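PDB 4KCU: pyruvate kinase 1 from Trypanosoma brucei brucei, which catalyses the last step of glycolysis, moving the phosphoryl group of phosphoenolpyruvate to ADP to give pyruvate and ATP. Local coordinates for residues C26-S31 / S47-N52; I259-G264 / C281-C286; K239-Q244 / R263-V268. All coordinates share one frame; numbering follows the deposited sequence.

Contact 1 (C26-S31 / S47-N52); sequences CTIGPS and SVARMN. With K (potassium ion), chain D; MLT (D-malate), chain E.
Cys26 pairs with Ala49 where strand 23-27 runs parallel to strand 46-52, the first two strands of the TIM barrel. Cys26 N gives a nearly straight hydrogen bond to Val48 O, 2.9 Å. Cys26 O accepts from Arg50 N at 2.8 Å, so Cys26 is held on both sides of its bridge to Ala49.

Thr27 pairs with Arg50, and the two side chains run side by side, pointing the same way. Thr27 OG1 lies beside its own backbone N, chi1 -55°. There it meets the edge of the guanidinium: Arg50 NH1 donates to Thr27 OG1 at 2.7 Å, with the oxygen in the guanidinium plane. Thr27 OG1 is also bonded to Leu330 O of the last barrel strand.

Ile28 N continues the ladder to Arg50 O, 3.1 Å. Ile28 CG1 rests on Ala49 CB at 4.0 Å, on the face packed by helices 35-44 and 58-75. Water 1 bridges Ile28 O and Asn52 N just past the paired residues.

Arg50 has its CG anti to the backbone N (chi1 165°) and an extended chain, which carries the guanidinium toward D-malate O5. Asp84 forms a salt bridge with Arg50 NE. Asn52 OD1 binds the potassium ion at 2.7 Å. Thr27 and Asp84 thus fix the arginine's rotation, and its positive charge would be expected to favour an anionic ligand.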
ATOM      1  N   CYS A  26      24.936 -19.640  23.159  1.00 21.62           N
ATOM      2  CA  CYS A  26      25.522 -19.435  24.493  1.00 24.39           C
ATOM      3  C   CYS A  26      27.021 -19.658  24.477  1.00 24.18           C
ATOM      4  O   CYS A  26      27.492 -20.660  23.971  1.00 24.45           O
ATOM      5  CB  CYS A  26      24.911 -20.411  25.500  1.00 24.64           C
ATOM      6  SG  CYS A  26      23.122 -20.243  25.644  1.00 31.60           S
ATOM      7  N   THR A  27      27.755 -18.765  25.113  1.00 25.13           N
ATOM      8  CA  THR A  27      29.187 -18.945  25.269  1.00 24.98           C
ATOM      9  C   THR A  27      29.459 -19.817  26.474  1.00 25.75           C
ATOM     10  O   THR A  27      28.912 -19.583  27.561  1.00 25.84           O
ATOM     11  CB  THR A  27      29.893 -17.598  25.430  1.00 23.99           C
ATOM     12  OG1 THR A  27      29.546 -16.754  24.326  1.00 22.00           O
ATOM     13  CG2 THR A  27      31.440 -17.773  25.509  1.00 22.14           C
ATOM     14  N   ILE A  28      30.274 -20.848  26.272  1.00 28.05           N
ATOM     15  CA  ILE A  28      30.658 -21.760  27.361  1.00 29.11           C
ATOM     16  C   ILE A  28      31.895 -21.264  28.102  1.00 30.72           C
ATOM     17  O   ILE A  28      32.819 -20.755  27.487  1.00 31.20           O
ATOM     18  CB  ILE A  28      30.886 -23.188  26.849  1.00 28.67           C
ATOM     19  CG1 ILE A  28      29.762 -23.576  25.880  1.00 27.96           C
ATOM     20  CG2 ILE A  28      30.883 -24.155  28.025  1.00 30.45           C
ATOM     21  CD1 ILE A  28      28.366 -23.425  26.479  1.00 26.37           C
ATOM     22  N   GLY A  29      31.846 -21.317  29.432  1.00 31.86           N
ATOM     23  CA  GLY A  29      33.019 -21.088  30.286  1.00 33.59           C
ATOM     24  C   GLY A  29      32.910 -21.873  31.597  1.00 36.73           C
ATOM     25  O   GLY A  29      32.228 -22.894  31.659  1.00 36.70           O
ATOM     26  N   PRO A  30      33.533 -21.366  32.664  1.00 40.44           N
ATOM     27  CA  PRO A  30      33.524 -21.998  34.010  1.00 44.07           C
ATOM     28  C   PRO A  30      32.113 -22.314  34.549  1.00 44.76           C
ATOM     29  O   PRO A  30      31.851 -23.443  34.963  1.00 45.79           O
ATOM     30  CB  PRO A  30      34.206 -20.948  34.887  1.00 44.85           C
ATOM     31  CG  PRO A  30      35.131 -20.237  33.948  1.00 47.17           C
ATOM     32  CD  PRO A  30      34.434 -20.204  32.603  1.00 42.10           C
ATOM     33  N   SER A  31      31.204 -21.345  34.494  1.00 46.49           N
ATOM     34  CA  SER A  31      29.792 -21.577  34.911  1.00 49.77           C
ATOM     35  C   SER A  31      29.146 -22.813  34.244  1.00 46.47           C
ATOM     36  O   SER A  31      28.162 -23.362  34.759  1.00 42.25           O
ATOM     37  CB  SER A  31      28.921 -20.340  34.599  1.00 45.72           C
ATOM     38  OG  SER A  31      29.251 -19.241  35.425  1.00 45.91           O
ATOM     39  N   SER A  47      20.733 -23.464  21.587  1.00 26.60           N
ATOM     40  CA  SER A  47      20.868 -24.219  20.312  1.00 26.80           C
ATOM     41  C   SER A  47      22.313 -24.371  19.821  1.00 25.25           C
ATOM     42  O   SER A  47      22.616 -25.278  19.042  1.00 26.96           O
ATOM     43  CB  SER A  47      20.048 -23.566  19.208  1.00 25.59           C
ATOM     44  OG  SER A  47      18.681 -23.733  19.468  1.00 29.32           O
ATOM     45  N   VAL A  48      23.165 -23.417  20.172  1.00 23.52           N
ATOM     46  CA  VAL A  48      24.561 -23.421  19.709  1.00 23.37           C
ATOM     47  C   VAL A  48      25.490 -23.049  20.848  1.00 23.55           C
ATOM     48  O   VAL A  48      25.236 -22.106  21.587  1.00 26.41           O
ATOM     49  CB  VAL A  48      24.790 -22.447  18.550  1.00 23.16           C
ATOM     50  CG1 VAL A  48      26.272 -22.398  18.152  1.00 21.76           C
ATOM     51  CG2 VAL A  48      23.898 -22.805  17.375  1.00 22.31           C
ATOM     52  N   ALA A  49      26.538 -23.840  21.019  1.00 24.47           N
ATOM     53  CA  ALA A  49      27.521 -23.602  22.027  1.00 24.38           C
ATOM     54  C   ALA A  49      28.688 -22.895  21.377  1.00 25.29           C
ATOM     55  O   ALA A  49      29.247 -23.379  20.380  1.00 25.88           O
ATOM     56  CB  ALA A  49      27.971 -24.927  22.612  1.00 23.63           C
ATOM     57  N   ARG A  50      29.042 -21.729  21.912  1.00 27.58           N
ATOM     58  CA  ARG A  50      30.168 -20.954  21.372  1.00 27.16           C
ATOM     59  C   ARG A  50      31.437 -21.145  22.198  1.00 29.10           C
ATOM     60  O   ARG A  50      31.463 -20.886  23.418  1.00 27.83           O
ATOM     61  CB  ARG A  50      29.812 -19.482  21.285  1.00 24.23           C
ATOM     62  CG  ARG A  50      30.987 -18.551  21.092  1.00 26.49           C
ATOM     63  CD  ARG A  50      30.506 -17.118  21.192  1.00 28.47           C
ATOM     64  NE  ARG A  50      31.584 -16.166  20.992  1.00 28.76           N
ATOM     65  CZ  ARG A  50      32.011 -15.326  21.919  1.00 28.24           C
ATOM     66  NH1 ARG A  50      31.454 -15.332  23.131  1.00 24.74           N
ATOM     67  NH2 ARG A  50      33.011 -14.491  21.635  1.00 27.41           N
ATOM     68  N   MET A  51      32.492 -21.573  21.529  1.00 26.76           N
ATOM     69  CA  MET A  51      33.797 -21.632  22.153  1.00 29.94           C
ATOM     70  C   MET A  51      34.570 -20.370  21.845  1.00 29.71           C
ATOM     71  O   MET A  51      34.872 -20.080  20.684  1.00 31.90           O
ATOM     72  CB  MET A  51      34.569 -22.844  21.640  1.00 30.44           C
ATOM     73  CG  MET A  51      33.952 -24.167  22.050  1.00 32.19           C
ATOM     74  SD  MET A  51      34.793 -25.566  21.282  1.00 36.45           S
ATOM     75  CE  MET A  51      34.732 -25.129  19.539  1.00 30.90           C
ATOM     76  N   ASN A  52      34.959 -19.656  22.883  1.00 29.72           N
ATOM     77  CA  ASN A  52      35.668 -18.409  22.683  1.00 31.29           C
ATOM     78  C   ASN A  52      37.171 -18.597  22.741  1.00 31.54           C
ATOM     79  O   ASN A  52      37.738 -18.648  23.817  1.00 32.46           O
ATOM     80  CB  ASN A  52      35.244 -17.383  23.731  1.00 30.56           C
ATOM     81  CG  ASN A  52      35.940 -16.053  23.538  1.00 33.68           C
ATOM     82  OD1 ASN A  52      36.513 -15.780  22.467  1.00 32.71           O
ATOM     83  ND2 ASN A  52      35.912 -15.220  24.566  1.00 31.81           N
TER
HETATM   84  K     K D1002      36.932 -14.228  20.251  1.00 36.72           K
HETATM   85  C1  MLT E1003      32.023  -8.579  20.336  1.00 39.94           C
HETATM   86  O1  MLT E1003      32.941  -7.710  20.260  1.00 33.39           O
HETATM   87  O2  MLT E1003      30.797  -8.333  20.462  1.00 32.93           O
HETATM   88  C2  MLT E1003      32.487 -10.047  20.542  1.00 44.33           C
HETATM   89  O3  MLT E1003      33.120 -10.592  19.417  1.00 38.35           O
HETATM   90  C3  MLT E1003      31.406 -10.980  21.092  1.00 45.06           C
HETATM   91  C4  MLT E1003      31.657 -11.010  22.613  1.00 57.80           C
HETATM   92  O4  MLT E1003      32.447 -10.145  23.076  1.00 50.64           O
HETATM   93  O5  MLT E1003      31.088 -11.893  23.272  1.00 68.13           O
HETATM   94  O   HOH W   1      34.468 -20.834  25.466  1.00 27.09           O
HETATM   95  O   HOH W   2      38.148 -11.796  19.532  1.00 30.23           O
HETATM   96  O   HOH W   3      35.038 -12.146  21.539  1.00 32.60           O

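Contact 2 (I259-G264 / C281-C286); sequences IMVARG and CIISKC. With MLT (D-malate), chain E.
Strand 258-262 and helix 275-289 belong to the TIM barrel, and their contact is part of the layer between the barrel wall and its surrounding helices. The helix follows the strand in the chain, after the short helix 263-269. The two segments run almost antiparallel, at 172°, with their axes 9.3 Å apart. This is the usual arrangement of a barrel strand and the helix that returns behind it.

Ile259 and Val261 alternate with Met260, so both face the helix while Met260 points away. Ile282 and Cys286 lie one turn apart on the helix and face the strand. Ile282 CG2 is shared: it sits 3.8 Å from Ile259 CG2 and 3.8 Å from Val261 CG2. The side chains of Ile259 and Ile282 cross at about a right angle and touch through their CG2 methyls. Val261 CG2 lies beside its own backbone N, with CG1 anti to it (chi1 -174°), and it is CG2 that reaches the helix. Val261 CG2 also approaches Ile283 CG1, more loosely, at 4.4 Å. At the other end Cys286 SG packs against Ile259 CG1, 3.6 Å away.

Ile240 of strand 235-240 and Val293 of strand 293-296, the neighbours on either side, flank this layer. Beyond the strand, at the start of helix 263-269, Gly264 N donates to D-malate O2 at 2.9 Å. Arg263 and Gly264 also offer their carbonyl oxygens to Arg311 of the second subunit.

The strand and helix faces meet through hydrocarbon and sulfur groups. The contact is therefore apolar packing, while in residues 259-264 the polar link to the ligand comes from the start of the helix that follows the strand.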
ATOM      1  N   ILE A 259      26.380 -13.736   9.383  1.00 22.30           N
ATOM      2  CA  ILE A 259      26.994 -12.567   9.967  1.00 21.87           C
ATOM      3  C   ILE A 259      26.656 -12.520  11.470  1.00 23.62           C
ATOM      4  O   ILE A 259      25.510 -12.830  11.894  1.00 21.49           O
ATOM      5  CB  ILE A 259      26.436 -11.277   9.319  1.00 21.49           C
ATOM      6  CG1 ILE A 259      26.845 -11.164   7.844  1.00 22.71           C
ATOM      7  CG2 ILE A 259      26.846 -10.043  10.112  1.00 21.58           C
ATOM      8  CD1 ILE A 259      28.363 -11.058   7.605  1.00 22.79           C
ATOM      9  N   MET A 260      27.607 -12.025  12.255  1.00 23.67           N
ATOM     10  CA  MET A 260      27.323 -11.640  13.626  1.00 22.74           C
ATOM     11  C   MET A 260      27.524 -10.145  13.776  1.00 22.48           C
ATOM     12  O   MET A 260      28.558  -9.621  13.395  1.00 21.23           O
ATOM     13  CB  MET A 260      28.251 -12.361  14.584  1.00 23.70           C
ATOM     14  CG  MET A 260      27.925 -12.077  16.037  1.00 25.70           C
ATOM     15  SD  MET A 260      29.256 -12.472  17.170  1.00 32.03           S
ATOM     16  CE  MET A 260      29.283 -14.273  17.032  1.00 24.97           C
ATOM     17  N   VAL A 261      26.519  -9.450  14.307  1.00 21.79           N
ATOM     18  CA  VAL A 261      26.702  -8.053  14.673  1.00 21.93           C
ATOM     19  C   VAL A 261      27.354  -8.051  16.035  1.00 23.30           C
ATOM     20  O   VAL A 261      26.695  -8.352  17.034  1.00 23.15           O
ATOM     21  CB  VAL A 261      25.362  -7.309  14.755  1.00 21.90           C
ATOM     22  CG1 VAL A 261      25.587  -5.806  14.996  1.00 20.03           C
ATOM     23  CG2 VAL A 261      24.586  -7.543  13.482  1.00 19.60           C
ATOM     24  N   ALA A 262      28.679  -7.900  16.040  1.00 24.00           N
ATOM     25  CA  ALA A 262      29.490  -8.081  17.247  1.00 25.33           C
ATOM     26  C   ALA A 262      29.522  -6.764  18.009  1.00 24.97           C
ATOM     27  O   ALA A 262      30.491  -5.986  17.887  1.00 22.77           O
ATOM     28  CB  ALA A 262      30.916  -8.496  16.868  1.00 26.19           C
ATOM     29  N   ARG A 263      28.450  -6.491  18.755  1.00 22.74           N
ATOM     30  CA  ARG A 263      28.221  -5.161  19.236  1.00 22.86           C
ATOM     31  C   ARG A 263      29.278  -4.697  20.249  1.00 24.91           C
ATOM     32  O   ARG A 263      29.548  -3.500  20.341  1.00 26.10           O
ATOM     33  CB  ARG A 263      26.814  -4.998  19.774  1.00 21.28           C
ATOM     34  CG  ARG A 263      25.747  -5.166  18.684  1.00 21.44           C
ATOM     35  CD  ARG A 263      24.333  -4.924  19.208  1.00 21.37           C
ATOM     36  NE  ARG A 263      24.143  -5.537  20.516  1.00 20.53           N
ATOM     37  CZ  ARG A 263      23.047  -5.405  21.236  1.00 20.28           C
ATOM     38  NH1 ARG A 263      22.036  -4.733  20.751  1.00 20.61           N
ATOM     39  NH2 ARG A 263      22.963  -5.947  22.451  1.00 20.32           N
ATOM     40  N   GLY A 264      29.941  -5.651  20.920  1.00 24.16           N
ATOM     41  CA  GLY A 264      31.005  -5.338  21.900  1.00 25.23           C
ATOM     42  C   GLY A 264      32.139  -4.493  21.304  1.00 27.44           C
ATOM     43  O   GLY A 264      32.258  -3.290  21.615  1.00 26.90           O
ATOM     44  N   CYS A 281      20.684  -1.985   9.897  1.00 22.17           N
ATOM     45  CA  CYS A 281      21.110  -2.043   8.538  1.00 22.78           C
ATOM     46  C   CYS A 281      21.650  -3.455   8.208  1.00 21.35           C
ATOM     47  O   CYS A 281      21.210  -4.081   7.263  1.00 20.19           O
ATOM     48  CB  CYS A 281      22.166  -0.978   8.291  1.00 25.69           C
ATOM     49  SG  CYS A 281      22.884  -1.062   6.659  1.00 31.06           S
ATOM     50  N   ILE A 282      22.483  -4.006   9.078  1.00 20.46           N
ATOM     51  CA  ILE A 282      23.121  -5.270   8.791  1.00 20.78           C
ATOM     52  C   ILE A 282      22.133  -6.457   8.827  1.00 21.27           C
ATOM     53  O   ILE A 282      22.148  -7.331   7.927  1.00 20.22           O
ATOM     54  CB  ILE A 282      24.252  -5.517   9.763  1.00 22.29           C
ATOM     55  CG1 ILE A 282      25.431  -4.589   9.443  1.00 21.70           C
ATOM     56  CG2 ILE A 282      24.677  -6.981   9.729  1.00 22.58           C
ATOM     57  CD1 ILE A 282      26.371  -4.413  10.620  1.00 21.97           C
ATOM     58  N   ILE A 283      21.267  -6.477   9.843  1.00 19.72           N
ATOM     59  CA  ILE A 283      20.303  -7.551   9.992  1.00 19.78           C
ATOM     60  C   ILE A 283      19.387  -7.618   8.775  1.00 21.25           C
ATOM     61  O   ILE A 283      19.125  -8.703   8.243  1.00 22.99           O
ATOM     62  CB  ILE A 283      19.442  -7.367  11.275  1.00 19.49           C
ATOM     63  CG1 ILE A 283      20.266  -7.740  12.510  1.00 20.06           C
ATOM     64  CG2 ILE A 283      18.120  -8.166  11.198  1.00 17.09           C
ATOM     65  CD1 ILE A 283      19.539  -7.439  13.840  1.00 20.00           C
ATOM     66  N   SER A 284      18.851  -6.464   8.375  1.00 21.36           N
ATOM     67  CA  SER A 284      18.003  -6.371   7.205  1.00 21.36           C
ATOM     68  C   SER A 284      18.697  -6.805   5.924  1.00 21.26           C
ATOM     69  O   SER A 284      18.133  -7.561   5.162  1.00 21.87           O
ATOM     70  CB  SER A 284      17.447  -4.960   7.072  1.00 22.69           C
ATOM     71  OG  SER A 284      16.434  -4.747   8.059  1.00 23.56           O
ATOM     72  N   LYS A 285      19.958  -6.421   5.732  1.00 21.09           N
ATOM     73  CA  LYS A 285      20.686  -6.874   4.547  1.00 21.76           C
ATOM     74  C   LYS A 285      20.839  -8.402   4.537  1.00 23.97           C
ATOM     75  O   LYS A 285      20.837  -9.012   3.482  1.00 26.14           O
ATOM     76  CB  LYS A 285      22.078  -6.226   4.460  1.00 22.87           C
ATOM     77  CG  LYS A 285      22.052  -4.754   4.086  1.00 23.93           C
ATOM     78  CD  LYS A 285      23.446  -4.176   4.168  1.00 25.38           C
ATOM     79  CE  LYS A 285      23.496  -2.778   3.567  1.00 26.17           C
ATOM     80  NZ  LYS A 285      23.460  -2.777   2.078  1.00 27.21           N
ATOM     81  N   CYS A 286      21.103  -9.002   5.699  1.00 22.58           N
ATOM     82  CA  CYS A 286      21.149 -10.442   5.782  1.00 22.70           C
ATOM     83  C   CYS A 286      19.795 -11.070   5.497  1.00 23.61           C
ATOM     84  O   CYS A 286      19.743 -12.135   4.862  1.00 23.15           O
ATOM     85  CB  CYS A 286      21.642 -10.903   7.145  1.00 23.79           C
ATOM     86  SG  CYS A 286      23.368 -10.499   7.441  1.00 23.15           S
TER
HETATM   87  C1  MLT E1003      32.023  -8.579  20.336  1.00 39.94           C
HETATM   88  O1  MLT E1003      32.941  -7.710  20.260  1.00 33.39           O
HETATM   89  O2  MLT E1003      30.797  -8.333  20.462  1.00 32.93           O
HETATM   90  C2  MLT E1003      32.487 -10.047  20.542  1.00 44.33           C
HETATM   91  O3  MLT E1003      33.120 -10.592  19.417  1.00 38.35           O
HETATM   92  C3  MLT E1003      31.406 -10.980  21.092  1.00 45.06           C
HETATM   93  C4  MLT E1003      31.657 -11.010  22.613  1.00 57.80           C
HETATM   94  O4  MLT E1003      32.447 -10.145  23.076  1.00 50.64           O
HETATM   95  O5  MLT E1003      31.088 -11.893  23.272  1.00 68.13           O

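Contact 3 (K239-Q244 / R263-V268). With MG (magnesium ion), chain C; MLT (D-malate), chain E.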
ATOM      1  N   LYS A 239      32.121 -11.819  11.884  1.00 23.22           N
ATOM      2  CA  LYS A 239      31.757 -10.870  12.916  1.00 22.85           C
ATOM      3  C   LYS A 239      32.091  -9.466  12.436  1.00 25.08           C
ATOM      4  O   LYS A 239      33.212  -9.214  12.008  1.00 25.05           O
ATOM      5  CB  LYS A 239      32.494 -11.178  14.200  1.00 22.22           C
ATOM      6  CG  LYS A 239      32.211 -12.573  14.719  1.00 22.78           C
ATOM      7  CD  LYS A 239      33.259 -13.018  15.727  1.00 25.14           C
ATOM      8  CE  LYS A 239      33.121 -12.257  17.049  1.00 25.45           C
ATOM      9  NZ  LYS A 239      34.225 -12.644  17.976  1.00 28.69           N
ATOM     10  N   ILE A 240      31.076  -8.596  12.379  1.00 24.70           N
ATOM     11  CA  ILE A 240      31.282  -7.200  12.039  1.00 25.10           C
ATOM     12  C   ILE A 240      31.509  -6.428  13.310  1.00 27.68           C
ATOM     13  O   ILE A 240      30.619  -6.363  14.170  1.00 28.40           O
ATOM     14  CB  ILE A 240      30.063  -6.619  11.318  1.00 23.92           C
ATOM     15  CG1 ILE A 240      29.735  -7.471  10.084  1.00 22.28           C
ATOM     16  CG2 ILE A 240      30.295  -5.149  10.975  1.00 21.99           C
ATOM     17  CD1 ILE A 240      30.855  -7.484   9.051  1.00 22.00           C
ATOM     18  N   GLU A 241      32.716  -5.877  13.432  1.00 28.79           N
ATOM     19  CA  GLU A 241      33.284  -5.429  14.704  1.00 32.77           C
ATOM     20  C   GLU A 241      33.979  -4.082  14.532  1.00 30.18           C
ATOM     21  O   GLU A 241      34.479  -3.532  15.489  1.00 32.29           O
ATOM     22  CB  GLU A 241      34.362  -6.410  15.240  1.00 33.63           C
ATOM     23  CG  GLU A 241      33.937  -7.839  15.405  1.00 34.13           C
ATOM     24  CD  GLU A 241      34.648  -8.520  16.543  1.00 33.75           C
ATOM     25  OE1 GLU A 241      34.384  -8.164  17.705  1.00 32.96           O
ATOM     26  OE2 GLU A 241      35.451  -9.436  16.282  1.00 37.96           O
ATOM     27  N   ASN A 242      34.136  -3.616  13.316  1.00 29.62           N
ATOM     28  CA  ASN A 242      34.752  -2.291  13.143  1.00 32.79           C
ATOM     29  C   ASN A 242      34.189  -1.512  11.973  1.00 30.70           C
ATOM     30  O   ASN A 242      33.346  -2.014  11.212  1.00 29.60           O
ATOM     31  CB  ASN A 242      36.278  -2.406  13.029  1.00 30.34           C
ATOM     32  CG  ASN A 242      36.681  -3.404  12.005  1.00 32.07           C
ATOM     33  OD1 ASN A 242      36.056  -3.486  10.961  1.00 35.52           O
ATOM     34  ND2 ASN A 242      37.589  -4.291  12.363  1.00 34.39           N
ATOM     35  N   HIS A 243      34.685  -0.290  11.835  1.00 32.65           N
ATOM     36  CA  HIS A 243      34.258   0.670  10.827  1.00 34.44           C
ATOM     37  C   HIS A 243      34.293   0.078   9.432  1.00 33.93           C
ATOM     38  O   HIS A 243      33.321   0.177   8.666  1.00 34.49           O
ATOM     39  CB  HIS A 243      35.176   1.880  10.934  1.00 44.53           C
ATOM     40  CG  HIS A 243      35.036   2.852   9.817  1.00 58.17           C
ATOM     41  ND1 HIS A 243      34.076   3.805   9.801  1.00 60.81           N
ATOM     42  CD2 HIS A 243      35.816   3.052   8.672  1.00 61.10           C
ATOM     43  CE1 HIS A 243      34.211   4.554   8.688  1.00 65.33           C
ATOM     44  NE2 HIS A 243      35.271   4.087   7.995  1.00 74.77           N
ATOM     45  N   GLN A 244      35.378  -0.618   9.128  1.00 30.82           N
ATOM     46  CA  GLN A 244      35.623  -1.138   7.803  1.00 33.34           C
ATOM     47  C   GLN A 244      34.721  -2.358   7.484  1.00 33.59           C
ATOM     48  O   GLN A 244      34.169  -2.484   6.367  1.00 32.32           O
ATOM     49  CB  GLN A 244      37.099  -1.504   7.683  1.00 35.26           C
ATOM     50  CG  GLN A 244      37.615  -1.582   6.276  1.00 43.85           C
ATOM     51  CD  GLN A 244      39.115  -1.875   6.238  1.00 52.72           C
ATOM     52  OE1 GLN A 244      39.839  -1.602   7.202  1.00 59.24           O
ATOM     53  NE2 GLN A 244      39.578  -2.451   5.139  1.00 45.63           N
ATOM     54  N   ARG A 263      28.450  -6.491  18.755  1.00 22.74           N
ATOM     55  CA  ARG A 263      28.221  -5.161  19.236  1.00 22.86           C
ATOM     56  C   ARG A 263      29.278  -4.697  20.249  1.00 24.91           C
ATOM     57  O   ARG A 263      29.548  -3.500  20.341  1.00 26.10           O
ATOM     58  CB  ARG A 263      26.814  -4.998  19.774  1.00 21.28           C
ATOM     59  CG  ARG A 263      25.747  -5.166  18.684  1.00 21.44           C
ATOM     60  CD  ARG A 263      24.333  -4.924  19.208  1.00 21.37           C
ATOM     61  NE  ARG A 263      24.143  -5.537  20.516  1.00 20.53           N
ATOM     62  CZ  ARG A 263      23.047  -5.405  21.236  1.00 20.28           C
ATOM     63  NH1 ARG A 263      22.036  -4.733  20.751  1.00 20.61           N
ATOM     64  NH2 ARG A 263      22.963  -5.947  22.451  1.00 20.32           N
ATOM     65  N   GLY A 264      29.941  -5.651  20.920  1.00 24.16           N
ATOM     66  CA  GLY A 264      31.005  -5.338  21.900  1.00 25.23           C
ATOM     67  C   GLY A 264      32.139  -4.493  21.304  1.00 27.44           C
ATOM     68  O   GLY A 264      32.258  -3.290  21.615  1.00 26.90           O
ATOM     69  N   ASP A 265      32.963  -5.095  20.437  1.00 26.67           N
ATOM     70  CA  ASP A 265      34.006  -4.324  19.750  1.00 29.76           C
ATOM     71  C   ASP A 265      33.441  -3.219  18.854  1.00 28.54           C
ATOM     72  O   ASP A 265      33.972  -2.100  18.797  1.00 27.48           O
ATOM     73  CB  ASP A 265      34.962  -5.235  18.966  1.00 30.95           C
ATOM     74  CG  ASP A 265      35.948  -5.966  19.883  1.00 37.98           C
ATOM     75  OD1 ASP A 265      35.769  -7.204  20.091  1.00 34.91           O
ATOM     76  OD2 ASP A 265      36.861  -5.289  20.445  1.00 36.42           O
ATOM     77  N   LEU A 266      32.337  -3.505  18.184  1.00 28.34           N
ATOM     78  CA  LEU A 266      31.769  -2.492  17.298  1.00 26.14           C
ATOM     79  C   LEU A 266      31.499  -1.162  18.023  1.00 25.42           C
ATOM     80  O   LEU A 266      31.778  -0.079  17.487  1.00 25.82           O
ATOM     81  CB  LEU A 266      30.523  -3.014  16.598  1.00 23.52           C
ATOM     82  CG  LEU A 266      29.981  -2.077  15.533  1.00 24.86           C
ATOM     83  CD1 LEU A 266      31.021  -1.923  14.414  1.00 22.18           C
ATOM     84  CD2 LEU A 266      28.639  -2.584  15.001  1.00 22.91           C
ATOM     85  N   GLY A 267      30.966  -1.249  19.241  1.00 24.87           N
ATOM     86  CA  GLY A 267      30.512  -0.065  19.980  1.00 26.61           C
ATOM     87  C   GLY A 267      31.657   0.702  20.629  1.00 30.59           C
ATOM     88  O   GLY A 267      31.455   1.756  21.232  1.00 29.83           O
ATOM     89  N   VAL A 268      32.862   0.163  20.498  1.00 31.17           N
ATOM     90  CA  VAL A 268      34.057   0.873  20.828  1.00 33.41           C
ATOM     91  C   VAL A 268      34.705   1.424  19.547  1.00 40.50           C
ATOM     92  O   VAL A 268      35.157   2.569  19.520  1.00 41.74           O
ATOM     93  CB  VAL A 268      35.055  -0.036  21.576  1.00 34.46           C
ATOM     94  CG1 VAL A 268      36.371   0.681  21.757  1.00 35.20           C
ATOM     95  CG2 VAL A 268      34.500  -0.432  22.938  1.00 30.13           C
TER
HETATM   96 MG    MG C1001      34.595  -8.886  19.617  1.00 34.40          MG
HETATM   97  C1  MLT E1003      32.023  -8.579  20.336  1.00 39.94           C
HETATM   98  O1  MLT E1003      32.941  -7.710  20.260  1.00 33.39           O
HETATM   99  O2  MLT E1003      30.797  -8.333  20.462  1.00 32.93           O
HETATM  100  C2  MLT E1003      32.487 -10.047  20.542  1.00 44.33           C
HETATM  101  O3  MLT E1003      33.120 -10.592  19.417  1.00 38.35           O
HETATM  102  C3  MLT E1003      31.406 -10.980  21.092  1.00 45.06           C
HETATM  103  C4  MLT E1003      31.657 -11.010  22.613  1.00 57.80           C
HETATM  104  O4  MLT E1003      32.447 -10.145  23.076  1.00 50.64           O
HETATM  105  O5  MLT E1003      31.088 -11.893  23.272  1.00 68.13           O
HETATM  106  O   HOH W   4      35.227  -9.462  21.388  1.00 36.32           O
HETATM  107  O   HOH W   5      36.079 -10.047  18.450  1.00 28.88           O
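Residues 239-244 leave the end of strand 235-240 and turn past the first turn of helix 263-269. The backbones come nearest at Glu241 and Leu266, with their CA atoms 4.2 Å apart. Glu241 O makes a CH...O contact with Leu266 CA at 3.4 Å.

The side chains meet chiefly at the magnesium ion. Glu241 OE1 binds magnesium at 2.0 Å and Asp265 OD1 binds it at 2.1 Å. Glu241 OE1 and Asp265 OD1 are 2.9 Å apart, and the metal they share would offset their repulsion. Their carboxylate planes are turned 70° from each other. D-malate O1 and O3 and two waters complete six ligands. Glu241 OE2 is bonded to Phe213 N, and Asp265 OD2 to Asn179 ND2, so each carboxylate has its second oxygen held as well. Asp265 N donates almost straight to D-malate O1, 2.6 Å. Leu266 has its CG anti to the backbone N (chi1 -173°), and Leu266 CD1 packs on the Glu241-Asn242 peptide, 3.7 Å from Asn242 N.

Leu266 also touches Val246 of helix 243-247. Ile240 packs on helix 249-255 and pairs with strand 258-262, which leads directly into helix 263-269.

In the fold
All three contacts belong to one eight-stranded barrel, and all reach D-malate at the C-terminal ends of its strands. Contact 1 lies across the barrel from the other two, its centre about 20 Å from each of theirs. It still touches contact 3, where Arg50 NH2 and Lys239 NZ come within 4.3 Å beside the anionic ligand and Asp84, which has a salt bridge to each side chain. Contacts 2 and 3 are closer, with centres about 10 Å apart. They share Arg263 and Gly264, and their strands are neighbours: Met260 O and Ile240 N, 2.9 Å apart, are probably hydrogen-bonded. Contact 3 supplies magnesium ligands, contact 1 a potassium ligand.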